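PDB 2JEK: RV1873 from Mycobacterium tuberculosis, which is of unknown function, a conserved hypothetical protein of the DUF1810 family whose all-helical chain folds as a right-handed superhelix. Local coordinates for residues F13-Q17 with W39-P43; Y21-V25 with R77-C81. One frame throughout, in Å; residues are numbered along the deposited sequence.

Contact 1 of 2, residues F13-Q17 with W39-P43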
ATOM      1  N   PHE A  13      -1.272   2.318  12.550  1.00  9.16           N
ATOM      2  CA  PHE A  13      -0.997   1.238  11.606  1.00  8.36           C
ATOM      3  C   PHE A  13      -0.372   0.041  12.314  1.00  7.92           C
ATOM      4  O   PHE A  13      -0.727  -1.101  12.039  1.00  8.15           O
ATOM      5  CB  PHE A  13      -0.093   1.706  10.467  1.00  7.34           C
ATOM      6  CG  PHE A  13      -0.712   2.750   9.578  1.00  6.50           C
ATOM      7  CD1 PHE A  13      -1.657   2.397   8.620  1.00  6.01           C
ATOM      8  CD2 PHE A  13      -0.311   4.077   9.673  1.00  7.91           C
ATOM      9  CE1 PHE A  13      -2.212   3.364   7.800  1.00  5.95           C
ATOM     10  CE2 PHE A  13      -0.852   5.059   8.855  1.00  7.75           C
ATOM     11  CZ  PHE A  13      -1.796   4.690   7.904  1.00  6.16           C
ATOM     12  N   VAL A  14       0.544   0.306  13.244  1.00  7.93           N
ATOM     13  CA  VAL A  14       1.186  -0.778  13.978  1.00  8.15           C
ATOM     14  C   VAL A  14       0.139  -1.621  14.711  1.00  7.97           C
ATOM     15  O   VAL A  14       0.173  -2.837  14.637  1.00  8.73           O
ATOM     16  CB  VAL A  14       2.248  -0.247  14.981  1.00  9.16           C
ATOM     17  CG1 VAL A  14       2.795  -1.378  15.853  1.00 10.11           C
ATOM     18  CG2 VAL A  14       3.384   0.466  14.245  1.00  9.15           C
ATOM     19  N   TYR A  15      -0.795  -0.962  15.391  1.00  8.12           N
ATOM     20  CA  TYR A  15      -1.782  -1.679  16.178  1.00  8.60           C
ATOM     21  C   TYR A  15      -2.850  -2.361  15.331  1.00  8.01           C
ATOM     22  O   TYR A  15      -3.356  -3.402  15.720  1.00  8.80           O
ATOM     23  CB  TYR A  15      -2.426  -0.760  17.230  1.00  9.73           C
ATOM     24  CG  TYR A  15      -1.447  -0.068  18.165  1.00 12.14           C
ATOM     25  CD1 TYR A  15      -0.338  -0.736  18.659  1.00 13.91           C
ATOM     26  CD2 TYR A  15      -1.655   1.245  18.557  1.00 14.99           C
ATOM     27  CE1 TYR A  15       0.565  -0.101  19.515  1.00 14.80           C
ATOM     28  CE2 TYR A  15      -0.776   1.885  19.428  1.00 15.28           C
ATOM     29  CZ  TYR A  15       0.322   1.202  19.900  1.00 13.69           C
ATOM     30  OH  TYR A  15       1.208   1.816  20.748  1.00 17.73           O
ATOM     31  N   ALA A  16      -3.210  -1.763  14.194  1.00  7.73           N
ATOM     32  CA  ALA A  16      -4.145  -2.406  13.256  1.00  7.82           C
ATOM     33  C   ALA A  16      -3.517  -3.655  12.649  1.00  7.90           C
ATOM     34  O   ALA A  16      -4.179  -4.675  12.463  1.00  8.61           O
ATOM     35  CB  ALA A  16      -4.565  -1.435  12.150  1.00  8.23           C
ATOM     36  N   GLN A  17      -2.230  -3.568  12.341  1.00  7.56           N
ATOM     37  CA  GLN A  17      -1.528  -4.703  11.760  1.00  7.44           C
ATOM     38  C   GLN A  17      -1.328  -5.861  12.732  1.00  9.17           C
ATOM     39  O   GLN A  17      -1.316  -7.018  12.322  1.00  8.86           O
ATOM     40  CB  GLN A  17      -0.171  -4.277  11.193  1.00  7.93           C
ATOM     41  CG  GLN A  17      -0.247  -3.434   9.920  1.00  7.33           C
ATOM     42  CD  GLN A  17       1.133  -3.042   9.417  1.00  8.71           C
ATOM     43  OE1 GLN A  17       2.141  -3.435   9.990  1.00  9.52           O
ATOM     44  NE2 GLN A  17       1.177  -2.246   8.357  1.00  8.15           N
ATOM     45  N   TRP A  39      -6.573  -1.434   4.020  1.00  7.81           N
ATOM     46  CA  TRP A  39      -6.403  -0.022   4.349  1.00  7.78           C
ATOM     47  C   TRP A  39      -5.133   0.256   5.125  1.00  6.75           C
ATOM     48  O   TRP A  39      -4.543   1.330   4.988  1.00  7.46           O
ATOM     49  CB  TRP A  39      -7.599   0.541   5.131  1.00  8.87           C
ATOM     50  CG  TRP A  39      -8.929  -0.025   4.738  1.00  9.81           C
ATOM     51  CD1 TRP A  39      -9.829   0.503   3.842  1.00 13.01           C
ATOM     52  CD2 TRP A  39      -9.519  -1.228   5.239  1.00 10.56           C
ATOM     53  NE1 TRP A  39     -10.930  -0.313   3.756  1.00 11.21           N
ATOM     54  CE2 TRP A  39     -10.767  -1.379   4.600  1.00 12.39           C
ATOM     55  CE3 TRP A  39      -9.112  -2.197   6.166  1.00 12.19           C
ATOM     56  CZ2 TRP A  39     -11.614  -2.463   4.860  1.00 13.31           C
ATOM     57  CZ3 TRP A  39      -9.953  -3.278   6.423  1.00 12.74           C
ATOM     58  CH2 TRP A  39     -11.191  -3.399   5.770  1.00 13.46           C
ATOM     59  N   PHE A  40      -4.714  -0.707   5.943  1.00  6.68           N
ATOM     60  CA  PHE A  40      -3.601  -0.474   6.860  1.00  6.11           C
ATOM     61  C   PHE A  40      -2.375  -1.354   6.573  1.00  6.52           C
ATOM     62  O   PHE A  40      -1.415  -1.343   7.333  1.00  7.31           O
ATOM     63  CB  PHE A  40      -4.064  -0.552   8.327  1.00  6.87           C
ATOM     64  CG  PHE A  40      -4.821  -1.799   8.676  1.00  7.96           C
ATOM     65  CD1 PHE A  40      -4.155  -3.006   8.885  1.00  8.89           C
ATOM     66  CD2 PHE A  40      -6.211  -1.769   8.803  1.00  9.42           C
ATOM     67  CE1 PHE A  40      -4.851  -4.158   9.219  1.00  9.56           C
ATOM     68  CE2 PHE A  40      -6.919  -2.919   9.154  1.00  9.70           C
ATOM     69  CZ  PHE A  40      -6.230  -4.116   9.351  1.00  9.37           C
ATOM     70  N   VAL A  41      -2.426  -2.095   5.458  1.00  6.71           N
ATOM     71  CA  VAL A  41      -1.281  -2.878   4.950  1.00  6.26           C
ATOM     72  C   VAL A  41      -0.682  -2.208   3.694  1.00  6.52           C
ATOM     73  O   VAL A  41       0.543  -2.130   3.561  1.00  6.39           O
ATOM     74  CB  VAL A  41      -1.692  -4.347   4.651  1.00  7.02           C
ATOM     75  CG1 VAL A  41      -0.579  -5.118   3.913  1.00  7.77           C
ATOM     76  CG2 VAL A  41      -2.046  -5.060   5.948  1.00  7.59           C
ATOM     77  N   PHE A  42      -1.550  -1.738   2.786  1.00  5.70           N
ATOM     78  CA  PHE A  42      -1.115  -1.003   1.608  1.00  5.55           C
ATOM     79  C   PHE A  42      -1.811   0.350   1.651  1.00  6.23           C
ATOM     80  O   PHE A  42      -2.809   0.575   0.957  1.00  6.32           O
ATOM     81  CB  PHE A  42      -1.489  -1.770   0.329  1.00  5.95           C
ATOM     82  CG  PHE A  42      -0.629  -2.974   0.070  1.00  5.97           C
ATOM     83  CD1 PHE A  42       0.706  -2.829  -0.308  1.00  6.47           C
ATOM     84  CD2 PHE A  42      -1.159  -4.250   0.184  1.00  6.37           C
ATOM     85  CE1 PHE A  42       1.497  -3.941  -0.574  1.00  7.96           C
ATOM     86  CE2 PHE A  42      -0.363  -5.374  -0.092  1.00  7.26           C
ATOM     87  CZ  PHE A  42       0.957  -5.218  -0.464  1.00  9.04           C
ATOM     88  N   PRO A  43      -1.293   1.263   2.487  1.00  6.48           N
ATOM     89  CA  PRO A  43      -2.030   2.501   2.693  1.00  6.63           C
ATOM     90  C   PRO A  43      -2.073   3.396   1.470  1.00  7.27           C
ATOM     91  O   PRO A  43      -1.149   3.397   0.646  1.00  6.53           O
ATOM     92  CB  PRO A  43      -1.252   3.185   3.829  1.00  7.73           C
ATOM     93  CG  PRO A  43      -0.492   2.048   4.496  1.00  7.90           C
ATOM     94  CD  PRO A  43      -0.088   1.203   3.331  1.00  6.49           C
TER

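Contact 2 of 2, residues Y21-V25 with R77-C81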
ATOM      1  N   TYR A  21      -1.106  -9.496  11.005  1.00  9.08           N
ATOM      2  CA  TYR A  21       0.038  -9.412  10.100  1.00  8.98           C
ATOM      3  C   TYR A  21       0.560 -10.767   9.627  1.00  8.61           C
ATOM      4  O   TYR A  21       0.940 -10.918   8.459  1.00  8.61           O
ATOM      5  CB  TYR A  21       1.177  -8.528  10.647  1.00  9.75           C
ATOM      6  CG  TYR A  21       2.167  -8.202   9.550  1.00  8.69           C
ATOM      7  CD1 TYR A  21       1.790  -7.401   8.465  1.00  9.46           C
ATOM      8  CD2 TYR A  21       3.450  -8.753   9.554  1.00  9.23           C
ATOM      9  CE1 TYR A  21       2.676  -7.125   7.443  1.00  8.68           C
ATOM     10  CE2 TYR A  21       4.354  -8.477   8.523  1.00  9.39           C
ATOM     11  CZ  TYR A  21       3.948  -7.673   7.472  1.00  8.38           C
ATOM     12  OH  TYR A  21       4.811  -7.390   6.441  1.00 11.61           O
ATOM     13  N   ARG A  22       0.579 -11.755  10.520  1.00  8.82           N
ATOM     14  CA  ARG A  22       1.041 -13.068  10.073  1.00  8.51           C
ATOM     15  C   ARG A  22       0.121 -13.607   8.978  1.00  8.23           C
ATOM     16  O   ARG A  22       0.599 -14.173   8.000  1.00  8.86           O
ATOM     17  CB  ARG A  22       1.158 -14.074  11.221  1.00  9.35           C
ATOM     18  CG  ARG A  22       1.674 -15.458  10.779  1.00 10.48           C
ATOM     19  CD  ARG A  22       3.120 -15.381  10.319  1.00 14.93           C
ATOM     20  NE  ARG A  22       3.633 -16.658   9.822  1.00 18.23           N
ATOM     21  CZ  ARG A  22       4.922 -16.909   9.619  1.00 27.59           C
ATOM     22  NH1 ARG A  22       5.831 -15.972   9.875  1.00 29.64           N
ATOM     23  NH2 ARG A  22       5.305 -18.097   9.161  1.00 30.73           N
ATOM     24  N   SER A  23      -1.189 -13.396   9.112  1.00  8.29           N
ATOM     25  CA  SER A  23      -2.109 -13.884   8.084  1.00  9.02           C
ATOM     26  C   SER A  23      -1.904 -13.123   6.770  1.00  9.03           C
ATOM     27  O   SER A  23      -2.023 -13.688   5.688  1.00 10.04           O
ATOM     28  CB  SER A  23      -3.562 -13.802   8.565  1.00  9.60           C
ATOM     29  OG  SER A  23      -4.016 -12.472   8.717  1.00 12.93           O
ATOM     30  N   VAL A  24      -1.589 -11.835   6.871  1.00  8.09           N
ATOM     31  CA  VAL A  24      -1.277 -11.034   5.692  1.00  8.47           C
ATOM     32  C   VAL A  24      -0.114 -11.641   4.923  1.00  9.00           C
ATOM     33  O   VAL A  24      -0.208 -11.879   3.710  1.00  8.99           O
ATOM     34  CB  VAL A  24      -0.917  -9.595   6.094  1.00  8.28           C
ATOM     35  CG1 VAL A  24      -0.414  -8.794   4.874  1.00  9.01           C
ATOM     36  CG2 VAL A  24      -2.111  -8.920   6.724  1.00  8.97           C
ATOM     37  N   VAL A  25       0.980 -11.886   5.641  1.00  9.24           N
ATOM     38  CA  VAL A  25       2.184 -12.490   5.076  1.00 11.19           C
ATOM     39  C   VAL A  25       1.878 -13.847   4.444  1.00 10.99           C
ATOM     40  O   VAL A  25       2.305 -14.115   3.315  1.00 10.91           O
ATOM     41  CB  VAL A  25       3.317 -12.567   6.144  1.00 11.31           C
ATOM     42  CG1 VAL A  25       4.462 -13.462   5.700  1.00 13.90           C
ATOM     43  CG2 VAL A  25       3.836 -11.158   6.436  1.00 13.91           C
ATOM     44  N   ARG A  77       7.931  -3.620   6.602  1.00  7.63           N
ATOM     45  CA  ARG A  77       6.754  -4.447   6.323  1.00  6.98           C
ATOM     46  C   ARG A  77       6.152  -4.119   4.952  1.00  6.94           C
ATOM     47  O   ARG A  77       5.740  -5.016   4.221  1.00  7.72           O
ATOM     48  CB  ARG A  77       5.699  -4.303   7.422  1.00  7.67           C
ATOM     49  CG  ARG A  77       5.999  -5.116   8.652  1.00  7.62           C
ATOM     50  CD  ARG A  77       4.862  -5.017   9.634  1.00  9.11           C
ATOM     51  NE  ARG A  77       5.134  -5.853  10.794  1.00 11.28           N
ATOM     52  CZ  ARG A  77       4.322  -5.972  11.835  1.00 12.18           C
ATOM     53  NH1 ARG A  77       3.183  -5.295  11.882  1.00 11.15           N
ATOM     54  NH2 ARG A  77       4.659  -6.775  12.831  1.00 12.20           N
ATOM     55  N   LEU A  78       6.094  -2.836   4.606  1.00  7.04           N
ATOM     56  CA  LEU A  78       5.548  -2.444   3.308  1.00  7.70           C
ATOM     57  C   LEU A  78       6.400  -2.977   2.162  1.00  7.40           C
ATOM     58  O   LEU A  78       5.876  -3.437   1.144  1.00  7.89           O
ATOM     59  CB  LEU A  78       5.374  -0.924   3.227  1.00  7.87           C
ATOM     60  CG  LEU A  78       4.779  -0.402   1.916  1.00  7.82           C
ATOM     61  CD1 LEU A  78       3.373  -0.956   1.683  1.00  8.46           C
ATOM     62  CD2 LEU A  78       4.731   1.107   1.886  1.00  9.89           C
ATOM     63  N   HIS A  79       7.721  -2.944   2.335  1.00  7.38           N
ATOM     64  CA  HIS A  79       8.594  -3.524   1.324  1.00  7.43           C
ATOM     65  C   HIS A  79       8.431  -5.044   1.280  1.00  8.17           C
ATOM     66  O   HIS A  79       8.439  -5.653   0.199  1.00  9.33           O
ATOM     67  CB  HIS A  79      10.052  -3.160   1.584  1.00  8.52           C
ATOM     68  CG  HIS A  79      10.372  -1.722   1.320  1.00  8.15           C
ATOM     69  ND1 HIS A  79      10.498  -1.214   0.046  1.00 12.24           N
ATOM     70  CD2 HIS A  79      10.636  -0.698   2.162  1.00 11.97           C
ATOM     71  CE1 HIS A  79      10.815   0.067   0.114  1.00 13.38           C
ATOM     72  NE2 HIS A  79      10.903   0.405   1.387  1.00 15.29           N
ATOM     73  N   GLU A  80       8.281  -5.668   2.452  1.00  8.86           N
ATOM     74  CA  GLU A  80       8.031  -7.109   2.488  1.00  9.96           C
ATOM     75  C   GLU A  80       6.776  -7.470   1.704  1.00  8.90           C
ATOM     76  O   GLU A  80       6.786  -8.381   0.873  1.00  9.85           O
ATOM     77  CB  GLU A  80       7.909  -7.611   3.933  1.00  9.87           C
ATOM     78  CG  GLU A  80       7.267  -8.997   4.055  1.00 11.32           C
ATOM     79  CD  GLU A  80       7.347  -9.564   5.458  1.00 12.05           C
ATOM     80  OE1 GLU A  80       7.100  -8.807   6.425  1.00 14.13           O
ATOM     81  OE2 GLU A  80       7.634 -10.774   5.587  1.00 16.61           O
ATOM     82  N   CYS A  81       5.697  -6.729   1.948  1.00  7.56           N
ATOM     83  CA  CYS A  81       4.412  -7.049   1.336  1.00  7.94           C
ATOM     84  C   CYS A  81       4.448  -6.781  -0.150  1.00  7.69           C
ATOM     85  O   CYS A  81       3.908  -7.548  -0.927  1.00  8.08           O
ATOM     86  CB  CYS A  81       3.304  -6.251   2.017  1.00  7.92           C
ATOM     87  SG  CYS A  81       2.935  -6.820   3.694  1.00  8.02           S
TER

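Contact 1 of 2, residues F13-Q17 with W39-P43
F40 and Q17 meet across this contact through their torsions. F40 CG sits between its own backbone N and carbonyl carbon (chi1 52°), which turns one face of the ring to A16. The Q17 chain leaves on the N side of its backbone (chi1 -71°) and runs fully extended beyond CG, sliding past F40 in the reverse direction until its amide comes to the F40 carbonyl.

There Q17 NE2 donates to F40 O at 2.9 Å, with an N-H...O angle of 172°, nearly straight at the hydrogen. The bond lies in the carbonyl plane and almost in the plane of the amide as well. Since Q17 OE1 probably accepts from R77 NH1, the buried amide would be gripped at both ends and its rotation fixed.

Beside this bond the packing is apolar. A16 CB sits over one face of the F40 ring in a CH-pi contact, 3.6 Å from the centroid and displaced toward the rim, while A16 O comes within 3.4 Å of F40 CE1. F13 turns its edge to the same residue: F13 CD1 is 3.8 Å from F40 CB. Farther along that ring, F13 CE1 reaches P43 CG at 4.0 Å.

The contact thus holds helix 11-17 against the end of helix 38-41 and the turn that follows it. Edge-to-face rings extend it, F13 with Y68 of helix 62-70 and F40 with Y57, and L74 of helix 74-87 packs on F13 and Q17.

Contact 2 of 2, residues Y21-V25 with R77-C81
Stacking over the Y21 ring is the main interaction between these helices. R77 runs extended from CG to NE across one face, its CD above the ring centre in a CH-pi contact of 3.6 Å to the Y21 centroid. Beyond it the guanidinium lies nearly flat on the ring, planes 9° apart, with R77 CZ 4.1 Å from the Y21 centroid and shifted toward the CG-CD2 edge: a cation-pi stack. The polar end of R77 has its other partner in Q17, probably through a hydrogen bond.

One hydrogen bond joins the two segments. Y21 swings its ring out with CG anti to the backbone N (chi1 -166°), which carries the phenol across to helix 74-87, where Y21 OH donates to E80 OE1 at 2.7 Å. The hydroxyl meets that oxygen from above the carboxylate plane, 44° out of it, whereas the oxygen itself lies at the ring's edge, close to the plane of the phenol.

Sulfur and apolar contacts complete the interface. C81 SG approaches the Y21 ring obliquely as a sulfur-aromatic contact, 3.8 Å from Y21 CE1, and touches V24 CG1 at 4.1 Å. Separately, a methyl lies against the carboxylate, V25 CG2 being 3.9 Å from E80 OE2, and these two side chains cross at about a right angle.

The segments of helix 21-29 and helix 74-87 run in roughly the same direction, with axes 11.6 Å from each other. V41 of helix 38-41 touches both V24 and C81, and F42 just after it packs on C81 and L78.

In the fold
Contact 1 is the more buried of the two; contact 2, whose centre lies 10 Å away, is only partly buried. Their chemistry follows: aromatic and apolar packing round a single amide-to-carbonyl bond in the first, a guanidinium stacked on a phenol whose hydroxyl bonds a carboxylate in the second. Along the chain their segments alternate, and helices 11-17 and 21-29 are consecutive. The two join directly through the probable hydrogen bond between Q17 and R77, and where F42 CZ packs on C81 CB at 3.6 Å. Helix 74-87 therefore receives residues of both contacts, and 39-43 lies against its buried side.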